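Local coordinates for protein amine Dehydrogenase (PDB 1JMX) that probably transfers electrons through its two covalently bound c-type hemes, as the heme-carrying alpha subunit of a quinohemoprotein amine dehydrogenase, at residues Ala179-Leu191 with Gly273-Leu287. Residues are numbered along the deposited sequence; the frame is centred on the assembly and turned at random.
Sequences ALPGQWAFSGHML and GLDFTAVKEGKARLL
With CG anti to the carbonyl carbon (chi1 -72°), W184 lays its indole against strand 273-280, where K280 meets it with CG anti to the backbone N (chi1 -173°) and a chain extended as far as CE. K280 CB stands almost on the normal of the six-membered ring, 3.5 Å from its centroid, a CH-pi contact over the face, while K280 CE runs on to P181 O at 3.1 Å. A bond in its own plane, W184 NE1 to L180 O at 2.8 Å, helps to hold the indole in this rotation. A leucine in place of W184 would probably leave L180 O without this donor and the methylenes of K280 without a flat surface to lie on.

The two strands illustrate how an antiparallel barrel closes: 182-190 and 269-280 are the first and last of eight, and their pairing joins the ends of the sheet. Backbone bonds in both directions link A185 with V279, S187 with T277 and H189 with D275; the straightest of these runs from S187 N to T277 O. F186, A278 and F276, from the non-hydrogen-bonded pairs in between, put their side chains on the same face as W184. There the planes of the F186 and F276 rings are close to parallel, 23° apart, yet the rings are offset until little of one lies over the other, and F276 CZ rests 3.5 Å from F186 CB; F253, by contrast, stacks on F276. G188, paired with F276, suits a close approach, since a side chain there would run into D275 O.

Beyond K280 one backbone bond remains, E281 N to Q183 O, and the return bond is supplied by the side chain, with E281 OE1 accepting from Q183 N at 2.7 Å, the donor lying above the carboxylate plane. At the other end a water bridges L191 N and G273 O.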
ATOM      1  N   ALA A 179       0.856  38.122  12.172  1.00 26.94           N
ATOM      2  CA  ALA A 179       1.469  38.507  10.901  1.00 25.41           C
ATOM      3  C   ALA A 179       0.686  38.052   9.666  1.00 24.49           C
ATOM      4  O   ALA A 179       1.015  38.455   8.551  1.00 25.25           O
ATOM      5  CB  ALA A 179       2.897  37.972  10.823  1.00 24.10           C
ATOM      6  N   LEU A 180      -0.351  37.238   9.861  1.00 23.46           N
ATOM      7  CA  LEU A 180      -1.136  36.717   8.738  1.00 22.14           C
ATOM      8  C   LEU A 180      -2.434  37.430   8.347  1.00 21.98           C
ATOM      9  O   LEU A 180      -2.837  37.366   7.186  1.00 21.78           O
ATOM     10  CB  LEU A 180      -1.406  35.218   8.920  1.00 20.52           C
ATOM     11  CG  LEU A 180      -0.175  34.323   9.093  1.00 19.40           C
ATOM     12  CD1 LEU A 180      -0.616  32.884   9.185  1.00 18.52           C
ATOM     13  CD2 LEU A 180       0.802  34.508   7.940  1.00 19.22           C
ATOM     14  N   PRO A 181      -3.131  38.072   9.303  1.00 21.81           N
ATOM     15  CA  PRO A 181      -4.372  38.753   8.920  1.00 22.60           C
ATOM     16  C   PRO A 181      -4.184  39.836   7.849  1.00 21.99           C
ATOM     17  O   PRO A 181      -3.151  40.509   7.805  1.00 21.96           O
ATOM     18  CB  PRO A 181      -4.854  39.336  10.248  1.00 22.57           C
ATOM     19  CG  PRO A 181      -4.425  38.292  11.226  1.00 21.63           C
ATOM     20  CD  PRO A 181      -2.999  38.041  10.770  1.00 22.39           C
ATOM     21  N   GLY A 182      -5.183  39.974   6.982  1.00 21.73           N
ATOM     22  CA  GLY A 182      -5.128  40.959   5.919  1.00 21.98           C
ATOM     23  C   GLY A 182      -5.716  40.395   4.644  1.00 21.97           C
ATOM     24  O   GLY A 182      -6.390  39.368   4.673  1.00 21.54           O
ATOM     25  N   GLN A 183      -5.465  41.056   3.520  1.00 22.37           N
ATOM     26  CA  GLN A 183      -5.977  40.584   2.242  1.00 23.16           C
ATOM     27  C   GLN A 183      -4.856  39.834   1.538  1.00 21.89           C
ATOM     28  O   GLN A 183      -3.682  40.214   1.625  1.00 21.08           O
ATOM     29  CB  GLN A 183      -6.476  41.744   1.376  1.00 25.54           C
ATOM     30  CG  GLN A 183      -7.483  42.678   2.064  1.00 32.16           C
ATOM     31  CD  GLN A 183      -8.729  41.964   2.587  1.00 35.01           C
ATOM     32  OE1 GLN A 183      -9.137  40.932   2.052  1.00 37.15           O
ATOM     33  NE2 GLN A 183      -9.346  42.523   3.633  1.00 37.02           N
ATOM     34  N   TRP A 184      -5.222  38.757   0.857  1.00 20.49           N
ATOM     35  CA  TRP A 184      -4.244  37.938   0.166  1.00 20.18           C
ATOM     36  C   TRP A 184      -4.649  37.638  -1.263  1.00 20.81           C
ATOM     37  O   TRP A 184      -5.581  36.880  -1.500  1.00 22.89           O
ATOM     38  CB  TRP A 184      -4.049  36.611   0.908  1.00 18.10           C
ATOM     39  CG  TRP A 184      -3.317  36.727   2.202  1.00 15.61           C
ATOM     40  CD1 TRP A 184      -3.798  37.230   3.382  1.00 14.40           C
ATOM     41  CD2 TRP A 184      -1.979  36.289   2.468  1.00 16.22           C
ATOM     42  NE1 TRP A 184      -2.843  37.126   4.363  1.00 13.86           N
ATOM     43  CE2 TRP A 184      -1.716  36.551   3.832  1.00 15.67           C
ATOM     44  CE3 TRP A 184      -0.975  35.697   1.686  1.00 14.59           C
ATOM     45  CZ2 TRP A 184      -0.489  36.239   4.433  1.00 15.23           C
ATOM     46  CZ3 TRP A 184       0.244  35.390   2.283  1.00 13.99           C
ATOM     47  CH2 TRP A 184       0.476  35.661   3.643  1.00 13.43           C
ATOM     48  N   ALA A 185      -3.922  38.204  -2.219  1.00 20.30           N
ATOM     49  CA  ALA A 185      -4.206  37.953  -3.628  1.00 19.87           C
ATOM     50  C   ALA A 185      -3.692  36.564  -3.960  1.00 18.68           C
ATOM     51  O   ALA A 185      -2.539  36.246  -3.673  1.00 20.33           O
ATOM     52  CB  ALA A 185      -3.503  38.991  -4.505  1.00 19.72           C
ATOM     53  N   PHE A 186      -4.539  35.724  -4.539  1.00 18.28           N
ATOM     54  CA  PHE A 186      -4.101  34.383  -4.890  1.00 17.75           C
ATOM     55  C   PHE A 186      -4.287  33.999  -6.358  1.00 18.29           C
ATOM     56  O   PHE A 186      -5.114  34.563  -7.086  1.00 18.17           O
ATOM     57  CB  PHE A 186      -4.733  33.324  -3.962  1.00 18.00           C
ATOM     58  CG  PHE A 186      -6.201  33.082  -4.201  1.00 19.08           C
ATOM     59  CD1 PHE A 186      -7.160  33.704  -3.410  1.00 20.20           C
ATOM     60  CD2 PHE A 186      -6.625  32.213  -5.208  1.00 19.35           C
ATOM     61  CE1 PHE A 186      -8.521  33.466  -3.612  1.00 20.24           C
ATOM     62  CE2 PHE A 186      -7.983  31.971  -5.419  1.00 21.06           C
ATOM     63  CZ  PHE A 186      -8.933  32.599  -4.618  1.00 20.42           C
ATOM     64  N   SER A 187      -3.493  33.018  -6.765  1.00 18.57           N
ATOM     65  CA  SER A 187      -3.508  32.477  -8.110  1.00 17.63           C
ATOM     66  C   SER A 187      -3.298  30.979  -7.941  1.00 17.79           C
ATOM     67  O   SER A 187      -2.610  30.540  -7.023  1.00 17.20           O
ATOM     68  CB  SER A 187      -2.367  33.076  -8.930  1.00 17.85           C
ATOM     69  OG  SER A 187      -2.377  32.563 -10.243  1.00 22.29           O
ATOM     70  N   GLY A 188      -3.898  30.198  -8.823  1.00 18.41           N
ATOM     71  CA  GLY A 188      -3.757  28.762  -8.744  1.00 17.17           C
ATOM     72  C   GLY A 188      -4.244  28.081 -10.004  1.00 17.69           C
ATOM     73  O   GLY A 188      -4.758  28.730 -10.915  1.00 16.82           O
ATOM     74  N   HIS A 189      -4.095  26.762 -10.050  1.00 16.26           N
ATOM     75  CA  HIS A 189      -4.512  25.987 -11.202  1.00 14.71           C
ATOM     76  C   HIS A 189      -4.982  24.598 -10.808  1.00 15.20           C
ATOM     77  O   HIS A 189      -4.304  23.894 -10.061  1.00 14.61           O
ATOM     78  CB  HIS A 189      -3.353  25.856 -12.190  1.00 14.87           C
ATOM     79  CG  HIS A 189      -3.727  25.171 -13.467  1.00 16.16           C
ATOM     80  ND1 HIS A 189      -3.797  23.800 -13.583  1.00 16.96           N
ATOM     81  CD2 HIS A 189      -4.089  25.669 -14.673  1.00 16.37           C
ATOM     82  CE1 HIS A 189      -4.190  23.482 -14.802  1.00 16.86           C
ATOM     83  NE2 HIS A 189      -4.374  24.598 -15.484  1.00 17.66           N
ATOM     84  N   MET A 190      -6.149  24.213 -11.303  1.00 14.89           N
ATOM     85  CA  MET A 190      -6.680  22.889 -11.036  1.00 16.33           C
ATOM     86  C   MET A 190      -6.553  22.058 -12.314  1.00 17.37           C
ATOM     87  O   MET A 190      -7.050  22.450 -13.367  1.00 17.54           O
ATOM     88  CB  MET A 190      -8.141  22.965 -10.599  1.00 18.11           C
ATOM     89  CG  MET A 190      -8.720  21.620 -10.183  1.00 21.71           C
ATOM     90  SD  MET A 190     -10.451  21.700  -9.719  1.00 25.57           S
ATOM     91  CE  MET A 190     -10.310  21.987  -7.980  1.00 26.96           C
ATOM     92  N   LEU A 191      -5.840  20.940 -12.222  1.00 16.67           N
ATOM     93  CA  LEU A 191      -5.639  20.045 -13.361  1.00 16.96           C
ATOM     94  C   LEU A 191      -6.986  19.671 -13.968  1.00 17.14           C
ATOM     95  O   LEU A 191      -7.934  19.361 -13.250  1.00 18.50           O
ATOM     96  CB  LEU A 191      -4.911  18.783 -12.894  1.00 17.59           C
ATOM     97  CG  LEU A 191      -3.562  18.389 -13.494  1.00 18.44           C
ATOM     98  CD1 LEU A 191      -2.630  19.574 -13.670  1.00 18.35           C
ATOM     99  CD2 LEU A 191      -2.944  17.367 -12.564  1.00 19.80           C
ATOM    100  N   GLY A 273      -7.738  18.847  -6.735  1.00 13.92           N
ATOM    101  CA  GLY A 273      -7.235  20.023  -6.070  1.00 15.60           C
ATOM    102  C   GLY A 273      -6.605  21.005  -7.026  1.00 16.36           C
ATOM    103  O   GLY A 273      -6.619  20.812  -8.242  1.00 18.41           O
ATOM    104  N   LEU A 274      -6.039  22.061  -6.469  1.00 15.37           N
ATOM    105  CA  LEU A 274      -5.402  23.086  -7.264  1.00 15.61           C
ATOM    106  C   LEU A 274      -4.123  23.569  -6.597  1.00 15.23           C
ATOM    107  O   LEU A 274      -4.007  23.562  -5.375  1.00 14.48           O
ATOM    108  CB  LEU A 274      -6.366  24.271  -7.476  1.00 15.70           C
ATOM    109  CG  LEU A 274      -7.028  24.897  -6.245  1.00 15.20           C
ATOM    110  CD1 LEU A 274      -6.925  26.391  -6.302  1.00 18.33           C
ATOM    111  CD2 LEU A 274      -8.468  24.464  -6.127  1.00 14.91           C
ATOM    112  N   ASP A 275      -3.130  23.910  -7.410  1.00 15.66           N
ATOM    113  CA  ASP A 275      -1.885  24.449  -6.888  1.00 15.94           C
ATOM    114  C   ASP A 275      -2.273  25.819  -6.387  1.00 16.30           C
ATOM    115  O   ASP A 275      -3.131  26.476  -6.971  1.00 16.82           O
ATOM    116  CB  ASP A 275      -0.828  24.542  -7.981  1.00 17.71           C
ATOM    117  CG  ASP A 275      -0.287  23.185  -8.367  1.00 20.71           C
ATOM    118  OD1 ASP A 275      -0.460  22.234  -7.576  1.00 22.56           O
ATOM    119  OD2 ASP A 275       0.312  23.063  -9.453  1.00 24.60           O
ATOM    120  N   PHE A 276      -1.643  26.261  -5.317  1.00 15.78           N
ATOM    121  CA  PHE A 276      -2.023  27.531  -4.748  1.00 16.01           C
ATOM    122  C   PHE A 276      -0.861  28.378  -4.276  1.00 16.68           C
ATOM    123  O   PHE A 276      -0.029  27.944  -3.484  1.00 17.57           O
ATOM    124  CB  PHE A 276      -2.998  27.264  -3.605  1.00 16.41           C
ATOM    125  CG  PHE A 276      -3.550  28.497  -2.959  1.00 16.07           C
ATOM    126  CD1 PHE A 276      -4.855  28.901  -3.221  1.00 17.78           C
ATOM    127  CD2 PHE A 276      -2.802  29.208  -2.028  1.00 15.31           C
ATOM    128  CE1 PHE A 276      -5.410  29.992  -2.554  1.00 18.57           C
ATOM    129  CE2 PHE A 276      -3.344  30.296  -1.359  1.00 16.03           C
ATOM    130  CZ  PHE A 276      -4.651  30.689  -1.621  1.00 17.82           C
ATOM    131  N   THR A 277      -0.828  29.608  -4.765  1.00 16.93           N
ATOM    132  CA  THR A 277       0.198  30.553  -4.374  1.00 17.34           C
ATOM    133  C   THR A 277      -0.522  31.864  -4.095  1.00 16.39           C
ATOM    134  O   THR A 277      -1.481  32.202  -4.777  1.00 16.58           O
ATOM    135  CB  THR A 277       1.302  30.695  -5.456  1.00 17.90           C
ATOM    136  OG1 THR A 277       2.280  31.644  -5.011  1.00 22.87           O
ATOM    137  CG2 THR A 277       0.727  31.143  -6.791  1.00 20.68           C
ATOM    138  N   ALA A 278      -0.134  32.542  -3.028  1.00 15.98           N
ATOM    139  CA  ALA A 278      -0.772  33.799  -2.668  1.00 17.31           C
ATOM    140  C   ALA A 278       0.256  34.771  -2.122  1.00 19.63           C
ATOM    141  O   ALA A 278       1.364  34.372  -1.738  1.00 20.38           O
ATOM    142  CB  ALA A 278      -1.889  33.573  -1.638  1.00 15.13           C
ATOM    143  N   VAL A 279      -0.118  36.048  -2.092  1.00 20.84           N
ATOM    144  CA  VAL A 279       0.758  37.098  -1.596  1.00 21.77           C
ATOM    145  C   VAL A 279      -0.051  38.087  -0.771  1.00 21.45           C
ATOM    146  O   VAL A 279      -1.129  38.511  -1.178  1.00 20.53           O
ATOM    147  CB  VAL A 279       1.464  37.826  -2.763  1.00 22.37           C
ATOM    148  CG1 VAL A 279       2.140  39.087  -2.276  1.00 24.71           C
ATOM    149  CG2 VAL A 279       2.498  36.912  -3.374  1.00 24.48           C
ATOM    150  N   LYS A 280       0.472  38.441   0.398  1.00 21.45           N
ATOM    151  CA  LYS A 280      -0.211  39.381   1.266  1.00 22.44           C
ATOM    152  C   LYS A 280      -0.047  40.818   0.784  1.00 23.57           C
ATOM    153  O   LYS A 280       1.008  41.217   0.284  1.00 21.28           O
ATOM    154  CB  LYS A 280       0.298  39.276   2.698  1.00 21.53           C
ATOM    155  CG  LYS A 280      -0.499  40.108   3.678  1.00 22.82           C
ATOM    156  CD  LYS A 280       0.123  40.094   5.063  1.00 26.84           C
ATOM    157  CE  LYS A 280      -0.643  41.004   6.037  1.00 29.43           C
ATOM    158  NZ  LYS A 280      -0.626  42.441   5.607  1.00 33.16           N
ATOM    159  N   GLU A 281      -1.114  41.586   0.953  1.00 26.06           N
ATOM    160  CA  GLU A 281      -1.129  42.990   0.583  1.00 28.71           C
ATOM    161  C   GLU A 281      -0.024  43.686   1.365  1.00 28.31           C
ATOM    162  O   GLU A 281       0.338  43.247   2.456  1.00 27.47           O
ATOM    163  CB  GLU A 281      -2.482  43.603   0.939  1.00 31.76           C
ATOM    164  CG  GLU A 281      -2.851  43.444   2.414  1.00 36.06           C
ATOM    165  CD  GLU A 281      -4.138  44.161   2.787  1.00 38.35           C
ATOM    166  OE1 GLU A 281      -4.799  43.712   3.752  1.00 38.63           O
ATOM    167  OE2 GLU A 281      -4.480  45.178   2.126  1.00 39.80           O
ATOM    168  N   GLY A 282       0.530  44.749   0.788  1.00 29.48           N
ATOM    169  CA  GLY A 282       1.594  45.475   1.457  1.00 30.95           C
ATOM    170  C   GLY A 282       2.924  45.399   0.734  1.00 32.25           C
ATOM    171  O   GLY A 282       3.797  46.228   0.980  1.00 33.49           O
ATOM    172  N   LYS A 283       3.099  44.380  -0.108  1.00 33.56           N
ATOM    173  CA  LYS A 283       4.324  44.208  -0.893  1.00 34.92           C
ATOM    174  C   LYS A 283       3.868  44.023  -2.344  1.00 34.31           C
ATOM    175  O   LYS A 283       2.972  43.219  -2.606  1.00 33.16           O
ATOM    176  CB  LYS A 283       5.084  42.942  -0.479  1.00 37.97           C
ATOM    177  CG  LYS A 283       5.042  42.600   1.004  1.00 43.00           C
ATOM    178  CD  LYS A 283       5.562  41.166   1.260  1.00 45.06           C
ATOM    179  CE  LYS A 283       4.760  40.100   0.485  1.00 44.84           C
ATOM    180  NZ  LYS A 283       3.320  40.049   0.888  1.00 43.90           N
ATOM    181  N   ALA A 284       4.475  44.767  -3.272  1.00 34.01           N
ATOM    182  CA  ALA A 284       4.137  44.677  -4.697  1.00 32.96           C
ATOM    183  C   ALA A 284       4.722  43.420  -5.328  1.00 32.40           C
ATOM    184  O   ALA A 284       5.946  43.252  -5.400  1.00 31.83           O
ATOM    185  CB  ALA A 284       4.628  45.915  -5.451  1.00 31.49           C
ATOM    186  N   ARG A 285       3.832  42.536  -5.767  1.00 32.65           N
ATOM    187  CA  ARG A 285       4.224  41.287  -6.404  1.00 33.17           C
ATOM    188  C   ARG A 285       3.375  41.082  -7.651  1.00 32.18           C
ATOM    189  O   ARG A 285       2.283  41.633  -7.777  1.00 32.25           O
ATOM    190  CB  ARG A 285       4.004  40.100  -5.447  1.00 36.29           C
ATOM    191  CG  ARG A 285       4.947  40.052  -4.232  1.00 41.30           C
ATOM    192  CD  ARG A 285       6.126  39.059  -4.410  1.00 46.09           C
ATOM    193  NE  ARG A 285       5.700  37.652  -4.376  1.00 48.95           N
ATOM    194  CZ  ARG A 285       5.314  36.957  -5.449  1.00 50.15           C
ATOM    195  NH1 ARG A 285       5.302  37.524  -6.656  1.00 49.85           N
ATOM    196  NH2 ARG A 285       4.908  35.700  -5.310  1.00 51.00           N
ATOM    197  N   LEU A 286       3.904  40.305  -8.582  1.00 31.07           N
ATOM    198  CA  LEU A 286       3.201  39.982  -9.810  1.00 29.37           C
ATOM    199  C   LEU A 286       3.154  38.456  -9.811  1.00 27.97           C
ATOM    200  O   LEU A 286       4.148  37.796 -10.123  1.00 28.87           O
ATOM    201  CB  LEU A 286       3.973  40.533 -11.013  1.00 29.63           C
ATOM    202  CG  LEU A 286       3.323  40.498 -12.395  1.00 29.60           C
ATOM    203  CD1 LEU A 286       1.885  40.986 -12.336  1.00 29.63           C
ATOM    204  CD2 LEU A 286       4.148  41.355 -13.339  1.00 30.10           C
ATOM    205  N   LEU A 287       2.018  37.917  -9.372  1.00 26.81           N
ATOM    206  CA  LEU A 287       1.791  36.478  -9.260  1.00 24.98           C
ATOM    207  C   LEU A 287       1.785  35.639 -10.532  1.00 25.01           C
ATOM    208  O   LEU A 287       2.560  34.691 -10.649  1.00 26.18           O
ATOM    209  CB  LEU A 287       0.491  36.201  -8.505  1.00 22.58           C
ATOM    210  CG  LEU A 287       0.481  36.272  -6.982  1.00 23.11           C
ATOM    211  CD1 LEU A 287      -0.857  35.727  -6.492  1.00 19.34           C
ATOM    212  CD2 LEU A 287       1.629  35.441  -6.413  1.00 21.36           C
TER
HETATM  213  O   HOH W   1      -4.307  20.349  -9.873  1.00 34.27           O